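Local coordinates for major capsid protein (Paramecium bursaria Chlorella virus 1, PDB 5TIQ) that self-assembles as trimers into the large icosahedral capsid, of pseudo T=169 symmetry, of this virus, at residues T57-N62 with V172-T177; N62-T67 with P163-Q168; A310-A315 with L380-C385. All coordinates share one frame; numbering follows the deposited sequence.

After strand 36-42 the chain runs along strand 54-58 into a short connection and then strand 65-76, with Asn62 common to contacts 1 and 2. Contact 1 closes the outer loop when residues 172-177 return beside 57-62; contact 2, made by 62-67 with 163-168, closes a smaller loop nested inside it. The two touch, Leu164 packing on Val172, and so tie together two sheets of the N-terminal jelly roll of this double jelly-roll capsid protein. Contact 3 opens only after both have closed. It joins strands 312-319 and 376-387 in the C-terminal jelly roll, on the opposite side of the chain's centre, with its centre about 42 Å from that of contact 1 and 48 Å from that of contact 2.

Contact 1 of 3, residues T57-N62 with V172-T177; sequences TQISRN and VKLYFT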
ATOM      1  N   THR A  57       8.136  10.385  32.633  1.00 34.06           N
ATOM      2  CA  THR A  57       9.243   9.452  32.475  1.00 37.08           C
ATOM      3  C   THR A  57      10.483  10.225  32.053  1.00 38.65           C
ATOM      4  O   THR A  57      10.431  11.010  31.103  1.00 40.85           O
ATOM      5  CB  THR A  57       8.919   8.373  31.435  1.00 40.16           C
ATOM      6  OG1 THR A  57       7.980   7.439  31.983  1.00 55.77           O
ATOM      7  CG2 THR A  57      10.178   7.638  31.015  1.00 30.18           C
ATOM      8  N   GLN A  58      11.586  10.007  32.762  1.00 34.10           N
ATOM      9  CA  GLN A  58      12.888  10.523  32.359  1.00 35.43           C
ATOM     10  C   GLN A  58      13.662   9.401  31.679  1.00 33.17           C
ATOM     11  O   GLN A  58      13.964   8.381  32.310  1.00 39.64           O
ATOM     12  CB  GLN A  58      13.658  11.065  33.562  1.00 36.61           C
ATOM     13  CG  GLN A  58      15.026  11.630  33.225  1.00 36.45           C
ATOM     14  CD  GLN A  58      15.734  12.177  34.444  1.00 47.08           C
ATOM     15  OE1 GLN A  58      16.912  11.903  34.670  1.00 51.17           O
ATOM     16  NE2 GLN A  58      15.015  12.959  35.242  1.00 51.94           N
ATOM     17  N   ILE A  59      13.979   9.591  30.396  1.00 31.79           N
ATOM     18  CA  ILE A  59      14.611   8.540  29.605  1.00 32.79           C
ATOM     19  C   ILE A  59      15.960   8.189  30.216  1.00 32.45           C
ATOM     20  O   ILE A  59      16.819   9.059  30.408  1.00 33.78           O
ATOM     21  CB  ILE A  59      14.761   8.974  28.142  1.00 30.00           C
ATOM     22  CG1 ILE A  59      13.428   9.474  27.580  1.00 31.11           C
ATOM     23  CG2 ILE A  59      15.292   7.827  27.299  1.00 26.75           C
ATOM     24  CD1 ILE A  59      12.346   8.430  27.542  1.00 36.26           C
ATOM     25  N   SER A  60      16.149   6.911  30.532  1.00 28.62           N
ATOM     26  CA  SER A  60      17.429   6.456  31.053  1.00 30.67           C
ATOM     27  C   SER A  60      18.479   6.448  29.944  1.00 31.78           C
ATOM     28  O   SER A  60      18.171   6.334  28.755  1.00 31.50           O
ATOM     29  CB  SER A  60      17.293   5.061  31.665  1.00 29.46           C
ATOM     30  OG  SER A  60      16.829   4.129  30.702  1.00 36.08           O
ATOM     31  N   ARG A  61      19.739   6.560  30.351  1.00 36.40           N
ATOM     32  CA  ARG A  61      20.846   6.722  29.409  1.00 43.25           C
ATOM     33  C   ARG A  61      21.590   5.403  29.210  1.00 41.59           C
ATOM     34  O   ARG A  61      22.768   5.254  29.530  1.00 47.67           O
ATOM     35  CB  ARG A  61      21.782   7.826  29.889  1.00 49.05           C
ATOM     36  CG  ARG A  61      21.067   9.144  30.108  1.00 51.76           C
ATOM     37  CD  ARG A  61      22.031  10.271  30.399  1.00 59.81           C
ATOM     38  NE  ARG A  61      21.472  11.546  29.962  1.00 63.81           N
ATOM     39  CZ  ARG A  61      21.651  12.055  28.749  1.00 60.22           C
ATOM     40  NH1 ARG A  61      22.383  11.403  27.855  1.00 57.67           N
ATOM     41  NH2 ARG A  61      21.100  13.218  28.431  1.00 61.81           N
ATOM     42  N   ASN A  62      20.863   4.429  28.662  1.00 36.04           N
ATOM     43  CA  ASN A  62      21.444   3.117  28.406  1.00 34.04           C
ATOM     44  C   ASN A  62      22.226   3.089  27.100  1.00 39.43           C
ATOM     45  O   ASN A  62      23.299   2.479  27.029  1.00 47.66           O
ATOM     46  CB  ASN A  62      20.345   2.060  28.387  1.00 29.77           C
ATOM     47  CG  ASN A  62      19.501   2.085  29.637  1.00 36.58           C
ATOM     48  OD1 ASN A  62      18.555   2.866  29.741  1.00 43.87           O
ATOM     49  ND2 ASN A  62      19.836   1.235  30.596  1.00 35.86           N
ATOM     50  N   VAL A 172      16.032  14.158  28.960  1.00 34.32           N
ATOM     51  CA  VAL A 172      14.938  14.024  28.006  1.00 31.49           C
ATOM     52  C   VAL A 172      13.775  13.362  28.732  1.00 33.09           C
ATOM     53  O   VAL A 172      13.906  12.239  29.233  1.00 32.84           O
ATOM     54  CB  VAL A 172      15.358  13.209  26.775  1.00 27.23           C
ATOM     55  CG1 VAL A 172      14.230  13.166  25.753  1.00 26.57           C
ATOM     56  CG2 VAL A 172      16.621  13.792  26.175  1.00 27.20           C
ATOM     57  N   LYS A 173      12.644  14.056  28.796  1.00 28.28           N
ATOM     58  CA  LYS A 173      11.508  13.593  29.574  1.00 32.79           C
ATOM     59  C   LYS A 173      10.251  13.578  28.719  1.00 33.23           C
ATOM     60  O   LYS A 173      10.114  14.349  27.764  1.00 34.36           O
ATOM     61  CB  LYS A 173      11.282  14.463  30.819  1.00 36.47           C
ATOM     62  CG  LYS A 173      12.443  14.445  31.801  1.00 35.96           C
ATOM     63  CD  LYS A 173      12.125  15.258  33.040  1.00 36.46           C
ATOM     64  CE  LYS A 173      10.992  14.618  33.824  1.00 44.79           C
ATOM     65  NZ  LYS A 173      10.718  15.337  35.099  1.00 48.16           N
ATOM     66  N   LEU A 174       9.342  12.672  29.068  1.00 32.38           N
ATOM     67  CA  LEU A 174       8.024  12.582  28.458  1.00 30.31           C
ATOM     68  C   LEU A 174       6.980  12.753  29.549  1.00 31.31           C
ATOM     69  O   LEU A 174       7.064  12.103  30.596  1.00 33.34           O
ATOM     70  CB  LEU A 174       7.833  11.242  27.739  1.00 29.21           C
ATOM     71  CG  LEU A 174       8.654  10.986  26.475  1.00 28.25           C
ATOM     72  CD1 LEU A 174       8.612   9.514  26.115  1.00 30.08           C
ATOM     73  CD2 LEU A 174       8.118  11.819  25.326  1.00 25.91           C
ATOM     74  N   TYR A 175       6.006  13.623  29.307  1.00 29.09           N
ATOM     75  CA  TYR A 175       4.926  13.886  30.250  1.00 31.71           C
ATOM     76  C   TYR A 175       3.621  13.398  29.642  1.00 35.06           C
ATOM     77  O   TYR A 175       3.225  13.853  28.563  1.00 35.73           O
ATOM     78  CB  TYR A 175       4.841  15.373  30.596  1.00 29.92           C
ATOM     79  CG  TYR A 175       6.073  15.902  31.290  1.00 30.58           C
ATOM     80  CD1 TYR A 175       7.146  16.395  30.559  1.00 31.62           C
ATOM     81  CD2 TYR A 175       6.167  15.908  32.676  1.00 31.28           C
ATOM     82  CE1 TYR A 175       8.274  16.881  31.185  1.00 37.21           C
ATOM     83  CE2 TYR A 175       7.295  16.392  33.315  1.00 31.76           C
ATOM     84  CZ  TYR A 175       8.346  16.877  32.563  1.00 38.51           C
ATOM     85  OH  TYR A 175       9.472  17.359  33.184  1.00 40.83           O
ATOM     86  N   PHE A 176       2.967  12.463  30.325  1.00 33.94           N
ATOM     87  CA  PHE A 176       1.735  11.854  29.855  1.00 33.16           C
ATOM     88  C   PHE A 176       0.564  12.324  30.706  1.00 38.24           C
ATOM     89  O   PHE A 176       0.669  12.406  31.935  1.00 44.94           O
ATOM     90  CB  PHE A 176       1.824  10.326  29.909  1.00 31.59           C
ATOM     91  CG  PHE A 176       3.051   9.762  29.251  1.00 31.80           C
ATOM     92  CD1 PHE A 176       3.047   9.445  27.900  1.00 34.43           C
ATOM     93  CD2 PHE A 176       4.206   9.540  29.984  1.00 28.49           C
ATOM     94  CE1 PHE A 176       4.175   8.920  27.294  1.00 34.83           C
ATOM     95  CE2 PHE A 176       5.337   9.018  29.385  1.00 30.15           C
ATOM     96  CZ  PHE A 176       5.321   8.706  28.037  1.00 35.64           C
ATOM     97  N   THR A 177      -0.553  12.625  30.050  1.00 33.60           N
ATOM     98  CA  THR A 177      -1.827  12.841  30.722  1.00 37.31           C
ATOM     99  C   THR A 177      -2.781  11.752  30.263  1.00 35.20           C
ATOM    100  O   THR A 177      -3.061  11.635  29.064  1.00 36.44           O
ATOM    101  CB  THR A 177      -2.404  14.225  30.413  1.00 39.35           C
ATOM    102  OG1 THR A 177      -1.454  15.233  30.774  1.00 42.95           O
ATOM    103  CG2 THR A 177      -3.690  14.450  31.196  1.00 31.83           C
TER
HETATM  104  O   HOH W   1      17.275  11.714  29.940  1.00 40.64           O
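Ile59 lies with its CB and CG1 against the carbonyl oxygen of Val172, Ile59 CG1 at 3.3 Å from Val172 O, because chi1 of -52° sets CG1 beside the backbone N that bonds to that same oxygen. Ile59 CG1 also faces Val172 CG1 at 4.2 Å, and the tip, Ile59 CD1, reaches Leu174 CD1 at 4.1 Å. The Ile59 N to Val172 O bond is 2.9 Å long and continues the antiparallel pairing of Thr57 with Leu174, which are joined by both bonds, Thr57 N to Leu174 O and Leu174 N to Thr57 O. A water accepts from Val172 N and donates to Ile59 O, 2.7 Å away, bridging the two segments beyond the paired residues. On the face of Gln58 and Lys173 the contact is aliphatic, Gln58 CB lying 4.0 Å from Lys173 CG. On the opposite face Thr57 OG1 lies at the edge of the Phe176 ring while bonding to Thr44 O. Strand 54-58 forms the outer edge of a four-stranded antiparallel sheet of the N-terminal jelly roll; strand 92-99 flanks 172-178 on its other side, and Ile59 packs on Val205 and Tyr207 of strand 200-210.

Contact 2 of 3, residues N62-T67 with P163-Q168; sequences NGDLIT and PLIALQ
Ile66 and Leu164 meet methyl to methyl, Ile66 CG2 lying 3.6 Å from Leu164 CD1, with the two side chains crossing at about a right angle. Chi1 of 59° puts Ile66 CG1 between the backbone N and the carbonyl carbon and leaves CG2 as the branch that faces Leu164. This is the tightly packed part of the contact, and it continues at Leu65, whose CD2 sits against Pro163, 3.6 Å from Pro163 CA and 3.7 Å from Pro163 CB. Val205 and Tyr207 of strand 200-210 also pack on Ile66, and Phe26 of the second subunit packs on Leu65, so this apolar patch extends to the trimer interface.

Between Asp64 and the partly exposed Ile165 the side-chain contact of the two segments is looser. The two side chains run alongside each other, yet their nearest approach is Asp64 OD1 to Ile165 CD1 at 3.8 Å; helix 212-220 covers Ile165 through Arg215, Phe218 and Ala219. Here the backbone does the holding: Ile165 N donates to Asp64 O at 3.1 Å, with an N-H...O angle of 165°. The bond joins the residue ahead of strand 65-76 to the short 3-10 turn at 164-166, where Ala166 N returns to Pro163 O. Asp64 and Leu65 together face Ile208 of strand 200-210 in a classic beta bulge.

The carboxylate of Asp64 serves other partners, OD2 accepting from Leu210 N and OD1 forming a salt bridge with Arg215. Apolar packing and a backbone bond therefore join the two segments, while the buried charge is balanced from outside them, which would probably favour an ionised Asp64.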
ATOM      1  N   ASN A  62      20.863   4.429  28.662  1.00 36.04           N
ATOM      2  CA  ASN A  62      21.444   3.117  28.406  1.00 34.04           C
ATOM      3  C   ASN A  62      22.226   3.089  27.100  1.00 39.43           C
ATOM      4  O   ASN A  62      23.299   2.479  27.029  1.00 47.66           O
ATOM      5  CB  ASN A  62      20.345   2.060  28.387  1.00 29.77           C
ATOM      6  CG  ASN A  62      19.501   2.085  29.637  1.00 36.58           C
ATOM      7  OD1 ASN A  62      18.555   2.866  29.741  1.00 43.87           O
ATOM      8  ND2 ASN A  62      19.836   1.235  30.596  1.00 35.86           N
ATOM      9  N   GLY A  63      21.708   3.734  26.059  1.00 35.44           N
ATOM     10  CA  GLY A  63      22.354   3.696  24.764  1.00 34.80           C
ATOM     11  C   GLY A  63      22.798   5.052  24.266  1.00 31.67           C
ATOM     12  O   GLY A  63      22.707   6.050  24.987  1.00 36.67           O
ATOM     13  N   ASP A  64      23.274   5.098  23.023  1.00 26.28           N
ATOM     14  CA  ASP A  64      23.807   6.324  22.444  1.00 29.96           C
ATOM     15  C   ASP A  64      22.724   7.173  21.789  1.00 30.17           C
ATOM     16  O   ASP A  64      22.724   8.401  21.937  1.00 31.90           O
ATOM     17  CB  ASP A  64      24.895   5.979  21.426  1.00 35.36           C
ATOM     18  CG  ASP A  64      25.970   5.079  22.005  1.00 37.78           C
ATOM     19  OD1 ASP A  64      26.490   5.399  23.095  1.00 35.64           O
ATOM     20  OD2 ASP A  64      26.284   4.043  21.379  1.00 39.94           O
ATOM     21  N   LEU A  65      21.806   6.541  21.061  1.00 25.20           N
ATOM     22  CA  LEU A  65      20.693   7.223  20.424  1.00 26.01           C
ATOM     23  C   LEU A  65      19.399   6.531  20.826  1.00 27.86           C
ATOM     24  O   LEU A  65      19.400   5.375  21.252  1.00 33.03           O
ATOM     25  CB  LEU A  65      20.821   7.220  18.893  1.00 24.45           C
ATOM     26  CG  LEU A  65      22.217   7.357  18.288  1.00 25.75           C
ATOM     27  CD1 LEU A  65      22.153   7.113  16.796  1.00 26.43           C
ATOM     28  CD2 LEU A  65      22.817   8.719  18.576  1.00 33.04           C
ATOM     29  N   ILE A  66      18.288   7.246  20.687  1.00 25.78           N
ATOM     30  CA  ILE A  66      16.965   6.668  20.898  1.00 31.52           C
ATOM     31  C   ILE A  66      16.120   6.924  19.661  1.00 29.08           C
ATOM     32  O   ILE A  66      16.248   7.968  19.011  1.00 28.97           O
ATOM     33  CB  ILE A  66      16.272   7.224  22.160  1.00 24.41           C
ATOM     34  CG1 ILE A  66      16.108   8.740  22.067  1.00 24.46           C
ATOM     35  CG2 ILE A  66      17.044   6.836  23.402  1.00 25.04           C
ATOM     36  CD1 ILE A  66      15.376   9.342  23.245  1.00 24.93           C
ATOM     37  N   THR A  67      15.261   5.962  19.330  1.00 23.30           N
ATOM     38  CA  THR A  67      14.391   6.090  18.170  1.00 24.34           C
ATOM     39  C   THR A  67      12.932   5.875  18.559  1.00 27.30           C
ATOM     40  O   THR A  67      12.286   6.786  19.083  1.00 33.22           O
ATOM     41  CB  THR A  67      14.814   5.108  17.075  1.00 25.85           C
ATOM     42  OG1 THR A  67      14.800   3.773  17.596  1.00 31.86           O
ATOM     43  CG2 THR A  67      16.214   5.435  16.570  1.00 23.00           C
ATOM     44  N   PRO A 163      20.274  11.995  19.907  1.00 32.02           N
ATOM     45  CA  PRO A 163      21.533  11.520  20.494  1.00 25.30           C
ATOM     46  C   PRO A 163      21.654  11.806  21.984  1.00 28.15           C
ATOM     47  O   PRO A 163      22.135  12.873  22.379  1.00 28.09           O
ATOM     48  CB  PRO A 163      22.594  12.280  19.689  1.00 27.15           C
ATOM     49  CG  PRO A 163      21.915  13.558  19.309  1.00 28.38           C
ATOM     50  CD  PRO A 163      20.449  13.246  19.145  1.00 29.97           C
ATOM     51  N   LEU A 164      21.239  10.849  22.820  1.00 31.94           N
ATOM     52  CA  LEU A 164      21.429  10.997  24.259  1.00 33.15           C
ATOM     53  C   LEU A 164      22.896  11.188  24.615  1.00 33.07           C
ATOM     54  O   LEU A 164      23.216  11.935  25.548  1.00 36.48           O
ATOM     55  CB  LEU A 164      20.876   9.778  24.995  1.00 26.79           C
ATOM     56  CG  LEU A 164      19.359   9.618  25.044  1.00 30.39           C
ATOM     57  CD1 LEU A 164      18.986   8.489  25.988  1.00 29.12           C
ATOM     58  CD2 LEU A 164      18.710  10.919  25.481  1.00 31.40           C
ATOM     59  N   ILE A 165      23.799  10.538  23.877  1.00 29.20           N
ATOM     60  CA  ILE A 165      25.226  10.644  24.147  1.00 27.77           C
ATOM     61  C   ILE A 165      25.729  12.071  23.970  1.00 28.95           C
ATOM     62  O   ILE A 165      26.750  12.443  24.555  1.00 28.94           O
ATOM     63  CB  ILE A 165      26.001   9.658  23.248  1.00 29.83           C
ATOM     64  CG1 ILE A 165      27.473   9.593  23.662  1.00 33.10           C
ATOM     65  CG2 ILE A 165      25.863  10.050  21.788  1.00 26.93           C
ATOM     66  CD1 ILE A 165      28.328   8.756  22.745  1.00 33.37           C
ATOM     67  N   ALA A 166      25.034  12.886  23.178  1.00 35.14           N
ATOM     68  CA  ALA A 166      25.394  14.283  22.977  1.00 27.94           C
ATOM     69  C   ALA A 166      24.578  15.229  23.848  1.00 30.25           C
ATOM     70  O   ALA A 166      24.711  16.450  23.713  1.00 32.66           O
ATOM     71  CB  ALA A 166      25.236  14.663  21.504  1.00 27.38           C
ATOM     72  N   LEU A 167      23.742  14.696  24.739  1.00 30.13           N
ATOM     73  CA  LEU A 167      22.931  15.518  25.629  1.00 28.67           C
ATOM     74  C   LEU A 167      23.291  15.241  27.083  1.00 30.54           C
ATOM     75  O   LEU A 167      22.408  15.038  27.922  1.00 30.01           O
ATOM     76  CB  LEU A 167      21.443  15.257  25.386  1.00 28.09           C
ATOM     77  CG  LEU A 167      20.914  15.697  24.021  1.00 27.43           C
ATOM     78  CD1 LEU A 167      19.515  15.153  23.778  1.00 26.88           C
ATOM     79  CD2 LEU A 167      20.930  17.213  23.918  1.00 27.80           C
ATOM     80  N   GLN A 168      24.591  15.251  27.384  1.00 33.99           N
ATOM     81  CA  GLN A 168      25.078  14.888  28.712  1.00 32.49           C
ATOM     82  C   GLN A 168      24.410  15.704  29.815  1.00 40.68           C
ATOM     83  O   GLN A 168      24.060  15.162  30.871  1.00 45.53           O
ATOM     84  CB  GLN A 168      26.594  15.073  28.764  1.00 33.46           C
ATOM     85  CG  GLN A 168      27.251  14.615  30.047  1.00 45.25           C
ATOM     86  CD  GLN A 168      28.722  14.975  30.092  1.00 44.77           C
ATOM     87  OE1 GLN A 168      29.236  15.646  29.195  1.00 36.27           O
ATOM     88  NE2 GLN A 168      29.410  14.530  31.140  1.00 47.29           N
TER

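Contact 3 of 3, residues A310-A315 with L380-C385; sequences AVLDSA and LTYKTC. With HG (mercury (II) ion), chain L.
Thr381 O is gripped by two successive backbone amides, Asp313 N at 2.9 Å and Ser314 N at 3.1 Å. This is a classic beta bulge in the C-terminal jelly roll: Asp313 and Ser314 both face Thr381, and the register between antiparallel strands 312-319 and 376-387 shifts by one residue. The Asp313 donor lies in the carbonyl plane, whereas that of Ser314 is tilted 23° from it. Regular pairing resumes at Thr381 N, which donates to Ser314 O. On the face of Ser314 and Thr381 a water spans their two hydroxyls. Asp313 OD2 bonds to Gln245, and OD1 forms a salt bridge with Lys329.

On the face of Ala315 and Leu380 the contact is apolar. Leu380 CD2 touches both Ala315 CB and Leu312 CD1, each at 3.7 Å, and Phe265 of strand 257-266 packs on both leucines. The Tyr382 side chain diverges from that of Leu312; its ring turns an edge to Val311 O and sends its hydroxyl to Gln248.

Beyond the bulge, Lys383 N donates to Val311 O at 2.9 Å, a nearly straight bond at 172°. With CG beside the backbone N (chi1 -58°) and the chain extended beyond it, Lys383 passes Asp313 CB, its CE touching Leu312 O, and Lys383 NZ reaches Ala310 O at 3.1 Å from above the carbonyl plane. A salt bridge to Glu307 also holds the ammonium. At the end of the segment Cys385 holds a mercury(II) ion present in the crystal, through Cys385 SG at 2.7 Å and its own carbonyl O.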
ATOM      1  N   ALA A 310     -20.721  15.076   6.505  1.00 36.21           N
ATOM      2  CA  ALA A 310     -19.771  16.112   6.884  1.00 29.45           C
ATOM      3  C   ALA A 310     -20.449  17.476   6.855  1.00 32.13           C
ATOM      4  O   ALA A 310     -21.362  17.718   6.061  1.00 39.83           O
ATOM      5  CB  ALA A 310     -18.556  16.106   5.956  1.00 31.15           C
ATOM      6  N   VAL A 311     -19.986  18.374   7.725  1.00 35.07           N
ATOM      7  CA  VAL A 311     -20.675  19.642   7.944  1.00 34.72           C
ATOM      8  C   VAL A 311     -20.111  20.794   7.115  1.00 35.78           C
ATOM      9  O   VAL A 311     -20.832  21.772   6.873  1.00 40.90           O
ATOM     10  CB  VAL A 311     -20.666  20.012   9.444  1.00 35.89           C
ATOM     11  CG1 VAL A 311     -19.288  20.500   9.880  1.00 31.12           C
ATOM     12  CG2 VAL A 311     -21.745  21.046   9.758  1.00 34.59           C
ATOM     13  N   LEU A 312     -18.862  20.706   6.665  1.00 37.74           N
ATOM     14  CA  LEU A 312     -18.234  21.817   5.960  1.00 37.38           C
ATOM     15  C   LEU A 312     -18.666  21.818   4.498  1.00 35.66           C
ATOM     16  O   LEU A 312     -18.470  20.827   3.786  1.00 39.24           O
ATOM     17  CB  LEU A 312     -16.713  21.730   6.076  1.00 37.74           C
ATOM     18  CG  LEU A 312     -15.932  22.916   5.507  1.00 36.13           C
ATOM     19  CD1 LEU A 312     -16.266  24.192   6.269  1.00 30.02           C
ATOM     20  CD2 LEU A 312     -14.435  22.642   5.538  1.00 35.70           C
ATOM     21  N   ASP A 313     -19.253  22.927   4.051  1.00 34.92           N
ATOM     22  CA  ASP A 313     -19.664  23.070   2.658  1.00 35.84           C
ATOM     23  C   ASP A 313     -18.534  23.594   1.781  1.00 39.30           C
ATOM     24  O   ASP A 313     -18.269  23.040   0.710  1.00 42.87           O
ATOM     25  CB  ASP A 313     -20.878  24.000   2.551  1.00 33.44           C
ATOM     26  CG  ASP A 313     -21.232  24.336   1.110  1.00 37.50           C
ATOM     27  OD1 ASP A 313     -21.320  23.407   0.279  1.00 36.98           O
ATOM     28  OD2 ASP A 313     -21.426  25.533   0.810  1.00 37.29           O
ATOM     29  N   SER A 314     -17.870  24.662   2.214  1.00 33.63           N
ATOM     30  CA  SER A 314     -16.797  25.256   1.435  1.00 30.27           C
ATOM     31  C   SER A 314     -15.821  25.935   2.382  1.00 30.77           C
ATOM     32  O   SER A 314     -16.145  26.220   3.536  1.00 35.80           O
ATOM     33  CB  SER A 314     -17.342  26.256   0.409  1.00 32.01           C
ATOM     34  OG  SER A 314     -17.791  27.443   1.041  1.00 36.42           O
ATOM     35  N   ALA A 315     -14.617  26.200   1.878  1.00 29.92           N
ATOM     36  CA  ALA A 315     -13.588  26.825   2.694  1.00 29.59           C
ATOM     37  C   ALA A 315     -12.525  27.440   1.798  1.00 31.55           C
ATOM     38  O   ALA A 315     -12.323  27.008   0.659  1.00 35.20           O
ATOM     39  CB  ALA A 315     -12.947  25.822   3.660  1.00 28.89           C
ATOM     40  N   LEU A 380     -14.840  29.790   6.485  1.00 34.48           N
ATOM     41  CA  LEU A 380     -15.652  28.583   6.458  1.00 32.88           C
ATOM     42  C   LEU A 380     -17.100  28.916   6.136  1.00 39.31           C
ATOM     43  O   LEU A 380     -17.637  29.926   6.601  1.00 43.16           O
ATOM     44  CB  LEU A 380     -15.584  27.848   7.799  1.00 31.76           C
ATOM     45  CG  LEU A 380     -14.183  27.458   8.265  1.00 32.58           C
ATOM     46  CD1 LEU A 380     -14.235  26.816   9.639  1.00 32.53           C
ATOM     47  CD2 LEU A 380     -13.545  26.517   7.253  1.00 31.09           C
ATOM     48  N   THR A 381     -17.723  28.052   5.339  1.00 32.57           N
ATOM     49  CA  THR A 381     -19.155  28.092   5.080  1.00 33.35           C
ATOM     50  C   THR A 381     -19.700  26.695   5.319  1.00 34.72           C
ATOM     51  O   THR A 381     -19.157  25.719   4.791  1.00 37.35           O
ATOM     52  CB  THR A 381     -19.464  28.550   3.651  1.00 35.94           C
ATOM     53  OG1 THR A 381     -18.981  29.883   3.458  1.00 35.74           O
ATOM     54  CG2 THR A 381     -20.965  28.527   3.397  1.00 34.44           C
ATOM     55  N   TYR A 382     -20.758  26.596   6.114  1.00 33.66           N
ATOM     56  CA  TYR A 382     -21.288  25.313   6.544  1.00 33.42           C
ATOM     57  C   TYR A 382     -22.519  24.933   5.733  1.00 38.46           C
ATOM     58  O   TYR A 382     -23.248  25.792   5.228  1.00 40.03           O
ATOM     59  CB  TYR A 382     -21.630  25.341   8.037  1.00 36.23           C
ATOM     60  CG  TYR A 382     -20.426  25.585   8.916  1.00 35.97           C
ATOM     61  CD1 TYR A 382     -19.503  24.575   9.152  1.00 32.53           C
ATOM     62  CD2 TYR A 382     -20.204  26.825   9.500  1.00 34.60           C
ATOM     63  CE1 TYR A 382     -18.398  24.789   9.948  1.00 32.88           C
ATOM     64  CE2 TYR A 382     -19.100  27.048  10.302  1.00 34.77           C
ATOM     65  CZ  TYR A 382     -18.200  26.025  10.520  1.00 35.45           C
ATOM     66  OH  TYR A 382     -17.096  26.234  11.311  1.00 44.14           O
ATOM     67  N   LYS A 383     -22.733  23.627   5.599  1.00 33.39           N
ATOM     68  CA  LYS A 383     -23.937  23.134   4.954  1.00 36.67           C
ATOM     69  C   LYS A 383     -25.165  23.464   5.797  1.00 44.89           C
ATOM     70  O   LYS A 383     -25.081  23.734   6.999  1.00 45.34           O
ATOM     71  CB  LYS A 383     -23.851  21.627   4.727  1.00 35.67           C
ATOM     72  CG  LYS A 383     -22.661  21.184   3.891  1.00 39.19           C
ATOM     73  CD  LYS A 383     -22.615  19.670   3.772  1.00 37.63           C
ATOM     74  CE  LYS A 383     -21.370  19.201   3.043  1.00 30.46           C
ATOM     75  NZ  LYS A 383     -21.317  17.718   2.963  1.00 29.94           N
ATOM     76  N   THR A 384     -26.324  23.437   5.146  1.00 47.17           N
ATOM     77  CA  THR A 384     -27.599  23.636   5.829  1.00 43.43           C
ATOM     78  C   THR A 384     -28.028  22.297   6.415  1.00 44.68           C
ATOM     79  O   THR A 384     -28.477  21.406   5.692  1.00 50.58           O
ATOM     80  CB  THR A 384     -28.643  24.184   4.864  1.00 42.17           C
ATOM     81  OG1 THR A 384     -28.170  25.412   4.298  1.00 46.40           O
ATOM     82  CG2 THR A 384     -29.953  24.440   5.588  1.00 41.59           C
ATOM     83  N   CYS A 385     -27.888  22.151   7.734  1.00 41.02           N
ATOM     84  CA  CYS A 385     -28.195  20.892   8.415  1.00 45.58           C
ATOM     85  C   CYS A 385     -29.710  20.756   8.572  1.00 46.23           C
ATOM     86  O   CYS A 385     -30.282  20.906   9.654  1.00 50.51           O
ATOM     87  CB  CYS A 385     -27.483  20.825   9.759  1.00 52.68           C
ATOM     88  SG  CYS A 385     -27.488  22.382  10.676  1.00 61.50           S
TER
HETATM   89 HG    HG L 502     -29.630  21.907  12.195  0.80 61.80          HG
HETATM   90  O   HOH W   2     -16.098  29.895   2.205  1.00 31.04           O